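PDB 4BU0: S-M checkpoint control protein RAD4 from Schizosaccharomyces pombe, which acts as a signalling adaptor essential for DNA replication and for the checkpoint coupling S and M phases, its tandem BRCT domains binding phosphorylated Crb2. Local coordinates for residues P6-I12 / L32-R37; R37-T41 / K56-A60; V77-S81 / G91-D95. All coordinates share one frame; numbering follows the deposited sequence. Where two conformers were deposited one is given.

Interaction 1. Residues P6-I12 / L32-R37; sequences PLKGFVI and LGAAYR
The carbonyl of Leu32 receives the backbone N-H of Leu7, Leu32 O lying 2.9 Å from Leu7 N. Pro6, which has no N-H to give, rests its CG against CD2 of Leu32, the two side chains crossing at about a right angle. Leu32 CB lies 3.9 Å from Leu7 CG, and Leu7 CD1 also meets CB and CD1 of Leu32.

Gly33 closes helix 19-31 in a Schellman motif. Its positive phi (106°) suits a residue without a side chain, and a CB here would also press on Lys8 N. Gly33 O takes a hydrogen bond from a water at 2.6 Å, and that water in turn accepts the N-H of Gly9 from the type II turn of Leu7 to Phe10.

Ala34 is small enough for its CB to settle 3.8 Å from Leu7 CB. Leu7 meanwhile lays CD2 over the centre of the Phe10 ring.

At Ala35 the chain becomes a strand and pairs parallel with Val11, completing the right-handed beta-alpha-beta unit that opens the first BRCT domain. Ala35 N binds Phe10 O at 2.9 Å, and Ala35 O accepts Ile12 N in a nearly straight bond (178° at the hydrogen).

Tyr36 projects from the other face of the sheet. With CG anti to its backbone N (chi1 178°), the ring crosses the side chain of Ile12 and packs on Arg22 and Ser26 of helix 19-31. A glycine here would probably strip Ile12 CG2, Arg22 and Ser26 of the ring they pack on, opening a gap on this face.

Arg37 N donates to Ile12 O at 2.8 Å, and its bent chain brings CG against Val11 CG1 before NH1 turns back to bond to Tyr36 O from above the carbonyl plane.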
loop_
_atom_site.group_PDB
_atom_site.type_symbol
_atom_site.label_atom_id
_atom_site.label_comp_id
_atom_site.label_asym_id
_atom_site.label_seq_id
_atom_site.Cartn_x
_atom_site.Cartn_y
_atom_site.Cartn_z
ATOM N N PRO A 6 -2.771 26.377 5.897
ATOM C CA PRO A 6 -2.828 25.819 4.532
ATOM C C PRO A 6 -3.699 24.579 4.424
ATOM O O PRO A 6 -4.196 24.304 3.330
ATOM C CB PRO A 6 -1.380 25.417 4.224
ATOM C CG PRO A 6 -0.548 26.102 5.218
ATOM C CD PRO A 6 -1.384 26.394 6.416
ATOM N N LEU A 7 -3.832 23.789 5.542
ATOM C CA LEU A 7 -4.624 22.555 5.483
ATOM C C LEU A 7 -6.031 22.718 6.041
ATOM O O LEU A 7 -6.670 21.718 6.349
ATOM C CB LEU A 7 -3.907 21.380 6.174
ATOM C CG LEU A 7 -2.580 20.947 5.534
ATOM C CD1 LEU A 7 -2.106 19.643 6.176
ATOM C CD2 LEU A 7 -2.714 20.729 4.000
ATOM N N LYS A 8 -6.559 23.960 6.110
ATOM C CA LYS A 8 -7.962 24.134 6.495
ATOM C C LYS A 8 -8.865 23.316 5.541
ATOM O O LYS A 8 -8.626 23.319 4.329
ATOM C CB LYS A 8 -8.339 25.622 6.424
ATOM C CG LYS A 8 -9.795 25.882 6.842
ATOM C CD LYS A 8 -10.070 27.377 7.012
ATOM C CE LYS A 8 -11.461 27.608 7.563
ATOM N NZ LYS A 8 -11.781 29.058 7.693
ATOM N N GLY A 9 -9.786 22.552 6.117
ATOM C CA GLY A 9 -10.675 21.725 5.317
ATOM C C GLY A 9 -10.179 20.306 5.114
ATOM O O GLY A 9 -10.956 19.433 4.695
ATOM N N PHE A 10 -8.876 20.054 5.386
ATOM C CA PHE A 10 -8.370 18.681 5.297
ATOM C C PHE A 10 -8.735 17.920 6.550
ATOM O O PHE A 10 -8.750 18.502 7.641
ATOM C CB PHE A 10 -6.836 18.667 5.143
ATOM C CG PHE A 10 -6.289 19.007 3.792
ATOM C CD1 PHE A 10 -6.494 20.268 3.235
ATOM C CD2 PHE A 10 -5.473 18.107 3.114
ATOM C CE1 PHE A 10 -5.960 20.587 1.982
ATOM C CE2 PHE A 10 -4.918 18.435 1.866
ATOM C CZ PHE A 10 -5.178 19.663 1.304
ATOM N N VAL A 11 -9.001 16.603 6.417
ATOM C CA VAL A 11 -9.358 15.743 7.544
ATOM C C VAL A 11 -8.459 14.534 7.395
ATOM O O VAL A 11 -8.633 13.742 6.464
ATOM C CB VAL A 11 -10.864 15.401 7.608
ATOM C CG1 VAL A 11 -11.159 14.541 8.833
ATOM C CG2 VAL A 11 -11.712 16.680 7.634
ATOM N N ILE A 12 -7.463 14.445 8.278
ATOM C CA ILE A 12 -6.441 13.406 8.158
ATOM C C ILE A 12 -6.634 12.289 9.161
ATOM O O ILE A 12 -7.010 12.512 10.297
ATOM C CB ILE A 12 -5.075 14.114 8.317
ATOM C CG1 ILE A 12 -4.827 15.027 7.077
ATOM C CG2 ILE A 12 -3.904 13.120 8.576
ATOM C CD1 ILE A 12 -3.789 16.090 7.265
ATOM N N LEU A 32 -0.971 22.994 10.980
ATOM C CA LEU A 32 -1.204 23.403 9.602
ATOM C C LEU A 32 -2.669 23.736 9.331
ATOM O O LEU A 32 -2.960 24.209 8.241
ATOM C CB LEU A 32 -0.731 22.283 8.653
ATOM C CG LEU A 32 0.793 22.227 8.384
ATOM C CD1 LEU A 32 1.221 20.830 7.972
ATOM C CD2 LEU A 32 1.190 23.224 7.287
ATOM N N GLY A 33 -3.562 23.443 10.269
ATOM C CA GLY A 33 -4.974 23.794 10.115
ATOM C C GLY A 33 -5.908 22.648 9.809
ATOM O O GLY A 33 -7.112 22.876 9.634
ATOM N N ALA A 34 -5.387 21.424 9.730
ATOM C CA ALA A 34 -6.224 20.262 9.410
ATOM C C ALA A 34 -6.949 19.758 10.639
ATOM O O ALA A 34 -6.568 20.038 11.791
ATOM C CB ALA A 34 -5.356 19.126 8.869
ATOM N N ALA A 35 -7.975 18.948 10.403
ATOM C CA ALA A 35 -8.579 18.175 11.463
ATOM C C ALA A 35 -7.828 16.839 11.474
ATOM O O ALA A 35 -7.372 16.373 10.419
ATOM C CB ALA A 35 -10.077 17.950 11.187
ATOM N N TYR A 36 -7.683 16.230 12.622
ATOM C CA TYR A 36 -7.030 14.937 12.760
ATOM C C TYR A 36 -8.005 14.002 13.416
ATOM O O TYR A 36 -8.514 14.301 14.517
ATOM C CB TYR A 36 -5.737 15.036 13.585
ATOM C CG TYR A 36 -5.096 13.681 13.758
ATOM C CD1 TYR A 36 -4.358 13.105 12.728
ATOM C CD2 TYR A 36 -5.305 12.930 14.912
ATOM C CE1 TYR A 36 -3.816 11.829 12.854
ATOM C CE2 TYR A 36 -4.775 11.648 15.047
ATOM C CZ TYR A 36 -4.043 11.098 14.006
ATOM O OH TYR A 36 -3.475 9.854 14.129
ATOM N N ARG A 37 -8.275 12.857 12.757
ATOM C CA ARG A 37 -9.234 11.887 13.272
ATOM C C ARG A 37 -8.571 10.543 13.534
ATOM O O ARG A 37 -7.879 10.006 12.649
ATOM C CB ARG A 37 -10.403 11.719 12.291
ATOM C CG ARG A 37 -11.242 12.959 12.064
ATOM C CD ARG A 37 -12.124 13.297 13.276
ATOM N NE ARG A 37 -12.707 14.630 13.153
ATOM C CZ ARG A 37 -12.152 15.741 13.636
ATOM N NH1 ARG A 37 -10.995 15.686 14.306
ATOM N NH2 ARG A 37 -12.731 16.911 13.442
HETATM O O HOH W 1 -9.694 22.384 9.326
#

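Interaction 2. Residues R37-T41 / K56-A60; sequences RSDFT and KYKFA
Phe40 and Lys56 run past each other in opposite directions within the phosphopeptide-binding site of the first BRCT domain, where a lysine near the start of helix 55-63 reaches the bound Crb2 peptide. The aliphatic stem of Lys56 runs along the CB and CD2 side of Phe40: Lys56 CG lies 3.9 Å from Phe40 CB, and Lys56 CB is 3.8 Å from Phe40 CD2. Extended beyond CG, Lys56 carries its ammonium to the loop, where Lys56 NZ donates to Ser38 O at 2.8 Å, the donor tilted 21° from the carbonyl plane. A lysine suits this place because it joins a greasy stem to a charged end.

In Phe40, chi1 near 180° (-177°) swings the ring away from the backbone N and toward the helix. Phe59 turns an edge toward the face of that ring in a T-shaped pair, centroids 5.7 Å apart and planes at 78°. Ala60, small enough to admit the ring, sets its CB 4.0 Å from Phe40 CE2.

Further out, the NZ of Lys56 also donates to Cys14 O and to a modified side chain of the peptide, presumably the phosphorylated residue, so that the two protein carbonyls probably aim the ammonium at its ligand. The peptide pairs antiparallel with Phe40 and Thr41, so the sheet runs on into it, while Asp39 OD1 bonds to the peptide backbone and Phe59 packs on one of its apolar side chains. Cys13 and Ile67 also touch the Phe40 side chain, and Leu47 touches Ala60.

At the ring's edge, near its plane, Phe40 CE2 comes 3.3 Å from Lys56 O, the carbonyl that also accepts Ala60 N within the helix.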
loop_
_atom_site.group_PDB
_atom_site.type_symbol
_atom_site.label_atom_id
_atom_site.label_comp_id
_atom_site.label_asym_id
_atom_site.label_seq_id
_atom_site.Cartn_x
_atom_site.Cartn_y
_atom_site.Cartn_z
ATOM N N ARG A 37 -8.275 12.857 12.757
ATOM C CA ARG A 37 -9.234 11.887 13.272
ATOM C C ARG A 37 -8.571 10.543 13.534
ATOM O O ARG A 37 -7.879 10.006 12.649
ATOM C CB ARG A 37 -10.403 11.719 12.291
ATOM C CG ARG A 37 -11.242 12.959 12.064
ATOM C CD ARG A 37 -12.124 13.297 13.276
ATOM N NE ARG A 37 -12.707 14.630 13.153
ATOM C CZ ARG A 37 -12.152 15.741 13.636
ATOM N NH1 ARG A 37 -10.995 15.686 14.306
ATOM N NH2 ARG A 37 -12.731 16.911 13.442
ATOM N N SER A 38 -8.771 9.998 14.761
ATOM C CA SER A 38 -8.213 8.700 15.142
ATOM C C SER A 38 -9.050 7.592 14.492
ATOM O O SER A 38 -8.489 6.583 14.056
ATOM C CB SER A 38 -8.180 8.569 16.659
ATOM O OG SER A 38 -9.433 8.977 17.176
ATOM N N ASP A 39 -10.375 7.774 14.420
ATOM C CA ASP A 39 -11.278 6.866 13.708
ATOM C C ASP A 39 -11.321 7.306 12.256
ATOM O O ASP A 39 -11.149 8.497 11.947
ATOM C CB ASP A 39 -12.718 6.907 14.286
ATOM C CG ASP A 39 -12.879 6.371 15.696
ATOM O OD1 ASP A 39 -12.125 5.449 16.078
ATOM O OD2 ASP A 39 -13.800 6.840 16.404
ATOM N N PHE A 40 -11.611 6.374 11.353
ATOM C CA PHE A 40 -11.800 6.742 9.979
ATOM C C PHE A 40 -13.265 7.207 9.877
ATOM O O PHE A 40 -14.176 6.375 9.831
ATOM C CB PHE A 40 -11.472 5.525 9.092
ATOM C CG PHE A 40 -11.536 5.661 7.586
ATOM C CD1 PHE A 40 -12.198 6.728 6.987
ATOM C CD2 PHE A 40 -10.976 4.686 6.760
ATOM C CE1 PHE A 40 -12.283 6.833 5.592
ATOM C CE2 PHE A 40 -11.076 4.783 5.370
ATOM C CZ PHE A 40 -11.695 5.870 4.790
ATOM N N THR A 41 -13.487 8.524 9.875
ATOM C CA THR A 41 -14.837 9.073 9.786
ATOM C C THR A 41 -15.198 9.374 8.335
ATOM O O THR A 41 -14.332 9.445 7.463
ATOM C CB THR A 41 -14.947 10.327 10.664
ATOM O OG1 THR A 41 -14.064 11.296 10.108
ATOM C CG2 THR A 41 -14.595 10.064 12.128
ATOM N N LYS A 56 -8.912 0.032 7.768
ATOM C CA LYS A 56 -9.035 1.398 7.226
ATOM C C LYS A 56 -8.589 1.444 5.775
ATOM O O LYS A 56 -9.251 2.030 4.925
ATOM C CB LYS A 56 -8.185 2.394 8.023
ATOM C CG LYS A 56 -8.758 2.773 9.397
ATOM C CD LYS A 56 -7.791 3.709 10.115
ATOM C CE LYS A 56 -8.340 4.147 11.471
ATOM N NZ LYS A 56 -7.289 4.875 12.239
ATOM N N TYR A 57 -7.407 0.825 5.490
ATOM C CA TYR A 57 -6.930 0.835 4.122
ATOM C C TYR A 57 -7.899 0.110 3.208
ATOM O O TYR A 57 -8.227 0.601 2.131
ATOM C CB TYR A 57 -5.539 0.174 4.057
ATOM C CG TYR A 57 -4.888 0.263 2.696
ATOM C CD1 TYR A 57 -5.285 -0.577 1.649
ATOM C CD2 TYR A 57 -3.824 1.129 2.469
ATOM C CE1 TYR A 57 -4.685 -0.500 0.397
ATOM C CE2 TYR A 57 -3.196 1.197 1.219
ATOM C CZ TYR A 57 -3.610 0.350 0.197
ATOM O OH TYR A 57 -2.993 0.406 -1.036
ATOM N N LYS A 58 -8.363 -1.075 3.644
ATOM C CA LYS A 58 -9.279 -1.850 2.809
ATOM C C LYS A 58 -10.560 -1.068 2.489
ATOM O O LYS A 58 -11.063 -1.142 1.366
ATOM C CB LYS A 58 -9.631 -3.170 3.482
ATOM C CG LYS A 58 -8.455 -4.165 3.506
ATOM C CD LYS A 58 -8.853 -5.424 4.278
ATOM C CE LYS A 58 -7.656 -6.333 4.441
ATOM N NZ LYS A 58 -8.027 -7.570 5.183
ATOM N N PHE A 59 -11.104 -0.324 3.492
ATOM C CA PHE A 59 -12.320 0.453 3.265
ATOM C C PHE A 59 -12.087 1.540 2.230
ATOM O O PHE A 59 -12.889 1.724 1.326
ATOM C CB PHE A 59 -12.795 1.094 4.584
ATOM C CG PHE A 59 -14.208 1.621 4.473
ATOM C CD1 PHE A 59 -14.458 2.880 3.936
ATOM C CD2 PHE A 59 -15.291 0.828 4.834
ATOM C CE1 PHE A 59 -15.775 3.340 3.770
ATOM C CE2 PHE A 59 -16.601 1.295 4.685
ATOM C CZ PHE A 59 -16.830 2.540 4.138
ATOM N N ALA A 60 -10.967 2.288 2.351
ATOM C CA ALA A 60 -10.685 3.322 1.372
ATOM C C ALA A 60 -10.487 2.732 -0.021
ATOM O O ALA A 60 -10.993 3.291 -0.986
ATOM C CB ALA A 60 -9.444 4.115 1.788
#

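Interaction 3. Residues V77-S81 / G91-D95; sequences VLYES and GLLVD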
loop_
_atom_site.group_PDB
_atom_site.type_symbol
_atom_site.label_atom_id
_atom_site.label_comp_id
_atom_site.label_asym_id
_atom_site.label_seq_id
_atom_site.Cartn_x
_atom_site.Cartn_y
_atom_site.Cartn_z
ATOM N N VAL A 77 7.125 16.784 5.625
ATOM C CA VAL A 77 7.763 17.544 4.563
ATOM C C VAL A 77 6.991 18.865 4.306
ATOM O O VAL A 77 7.601 19.942 4.161
ATOM C CB VAL A 77 7.932 16.703 3.267
ATOM C CG1 VAL A 77 8.395 17.565 2.097
ATOM C CG2 VAL A 77 8.926 15.555 3.500
ATOM N N LEU A 78 5.652 18.801 4.244
ATOM C CA LEU A 78 4.888 20.023 4.015
ATOM C C LEU A 78 5.055 21.003 5.193
ATOM O O LEU A 78 5.271 22.211 4.979
ATOM C CB LEU A 78 3.407 19.646 3.852
ATOM C CG LEU A 78 2.437 20.816 3.781
ATOM C CD1 LEU A 78 2.701 21.670 2.495
ATOM C CD2 LEU A 78 0.999 20.287 3.772
ATOM N N TYR A 79 4.987 20.469 6.424
ATOM C CA TYR A 79 5.182 21.314 7.606
ATOM C C TYR A 79 6.541 22.003 7.557
ATOM O O TYR A 79 6.625 23.206 7.825
ATOM C CB TYR A 79 5.111 20.439 8.857
ATOM C CG TYR A 79 5.239 21.240 10.127
ATOM C CD1 TYR A 79 4.133 21.854 10.697
ATOM C CD2 TYR A 79 6.462 21.354 10.780
ATOM C CE1 TYR A 79 4.233 22.562 11.884
ATOM C CE2 TYR A 79 6.572 22.049 11.982
ATOM C CZ TYR A 79 5.461 22.673 12.514
ATOM O OH TYR A 79 5.561 23.356 13.707
ATOM N N GLU A 80 7.601 21.252 7.180
ATOM C CA GLU A 80 8.924 21.860 7.119
ATOM C C GLU A 80 8.982 23.032 6.147
ATOM O O GLU A 80 9.548 24.082 6.470
ATOM C CB GLU A 80 9.948 20.800 6.730
ATOM C CG GLU A 80 11.366 21.260 6.999
ATOM C CD GLU A 80 11.640 21.545 8.465
ATOM O OE1 GLU A 80 11.082 20.845 9.346
ATOM O OE2 GLU A 80 12.368 22.524 8.729
ATOM N N SER A 81 8.360 22.895 4.966
ATOM C CA SER A 81 8.370 23.985 3.995
ATOM C C SER A 81 7.611 25.185 4.527
ATOM O O SER A 81 8.086 26.327 4.434
ATOM C CB SER A 81 7.766 23.536 2.667
ATOM O OG SER A 81 8.663 22.710 1.945
ATOM N N GLY A 91 -1.373 22.599 -4.664
ATOM C CA GLY A 91 -1.270 21.141 -4.624
ATOM C C GLY A 91 -0.874 20.637 -3.243
ATOM O O GLY A 91 -1.109 19.465 -2.930
ATOM N N LEU A 92 -0.270 21.517 -2.420
ATOM C CA LEU A 92 0.125 21.223 -1.012
ATOM C C LEU A 92 0.975 19.943 -0.899
ATOM O O LEU A 92 0.926 19.225 0.100
ATOM C CB LEU A 92 -1.107 21.169 -0.108
ATOM C CG LEU A 92 -1.810 22.550 -0.013
ATOM C CD1 LEU A 92 -3.224 22.404 0.463
ATOM C CD2 LEU A 92 -1.019 23.504 0.900
ATOM N N LEU A 93 1.797 19.709 -1.929
ATOM C CA LEU A 93 2.751 18.585 -2.047
ATOM C C LEU A 93 2.081 17.224 -2.055
ATOM O O LEU A 93 2.783 16.214 -1.961
ATOM C CB LEU A 93 3.832 18.637 -0.943
ATOM C CG LEU A 93 4.590 19.959 -0.851
ATOM C CD1 LEU A 93 5.621 19.910 0.281
ATOM C CD2 LEU A 93 5.336 20.282 -2.167
ATOM N N VAL A 94 0.758 17.172 -2.204
ATOM C CA VAL A 94 0.035 15.903 -2.142
ATOM C C VAL A 94 0.501 14.934 -3.248
ATOM O O VAL A 94 0.841 13.772 -2.955
ATOM C CB VAL A 94 -1.492 16.144 -2.169
ATOM C CG1 VAL A 94 -2.288 14.848 -2.445
ATOM C CG2 VAL A 94 -1.937 16.817 -0.869
ATOM N N ASP A 95 0.540 15.407 -4.511
ATOM C CA ASP A 95 0.908 14.486 -5.594
ATOM C C ASP A 95 2.323 13.958 -5.487
ATOM O O ASP A 95 2.588 12.881 -6.015
ATOM C CB ASP A 95 0.729 15.169 -6.959
ATOM C CG ASP A 95 -0.709 15.366 -7.387
ATOM O OD1 ASP A 95 -1.607 14.767 -6.753
ATOM O OD2 ASP A 95 -0.938 16.112 -8.369
#
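Leu93 rides on a type I' beta turn from Gly91 to Val94, closed by Val94 N to Gly91 O at 3.0 Å, and the turn brings Leu93 CA to 6.6 Å from Leu78 CA on helix 74-83. Both central residues of the turn, Leu92 and Leu93, have positive phi, an uncommon conformation for leucines, and it sets their two side chains beside the helix.

No hydrogen bond joins the two segments; the contact is apolar. Leu93 does most of the touching through one methyl. Its CG stands beside the backbone N (chi1 -54°), which carries Leu93 CD1 across the helix surface to 3.8 Å from Leu78 CA. Leu93 CD1 also meets Val77 CG1 and Leu78 CD1, each at 4.1 Å, the side chains of Val77 and Leu93 crossing at about a right angle. Branched aliphatic residues suit such a site, since they present methyls to the helix without bringing a polar group that needs a partner.

With chi1 at 173° Leu78 points its branch at the neighbouring turn, Leu78 CD2 coming 3.8 Å from Leu92 O. That carbonyl has its polar need met by Trp74 NE1, from the first turn of the same helix. Ser81, at the fringe of the contact, directs its hydroxyl to Glu86.

The loop thus folds back over helix 74-83 on the way toward the second BRCT domain: Leu88 and Leu7 also pack on Leu78, His97 touches Val77, and Leu92 reaches on to Phe10, just ahead of strand 11-15.

Overall arrangement
Interactions 1 and 2 follow one another along the chain and share Arg37: the first pairs strands 11-15 and 35-36 largely through backbone bonds, the second sets the next strand, 40-41, against helix 55-63 by aromatic packing and one lysine bond. Interaction 3 is a surface contact made mainly by aliphatic side chains, with no hydrogen bond across it, yet it touches interaction 1 directly, Leu92 CD1 lying 3.5 Å from Phe10 CZ, so turn, helix 74-83 and the entry to the sheet share one apolar cluster. Interactions 1 and 2 are both partly buried, but interaction 2 meets the bound peptide. It stands apart from interaction 3, nearest atoms about 14 Å away.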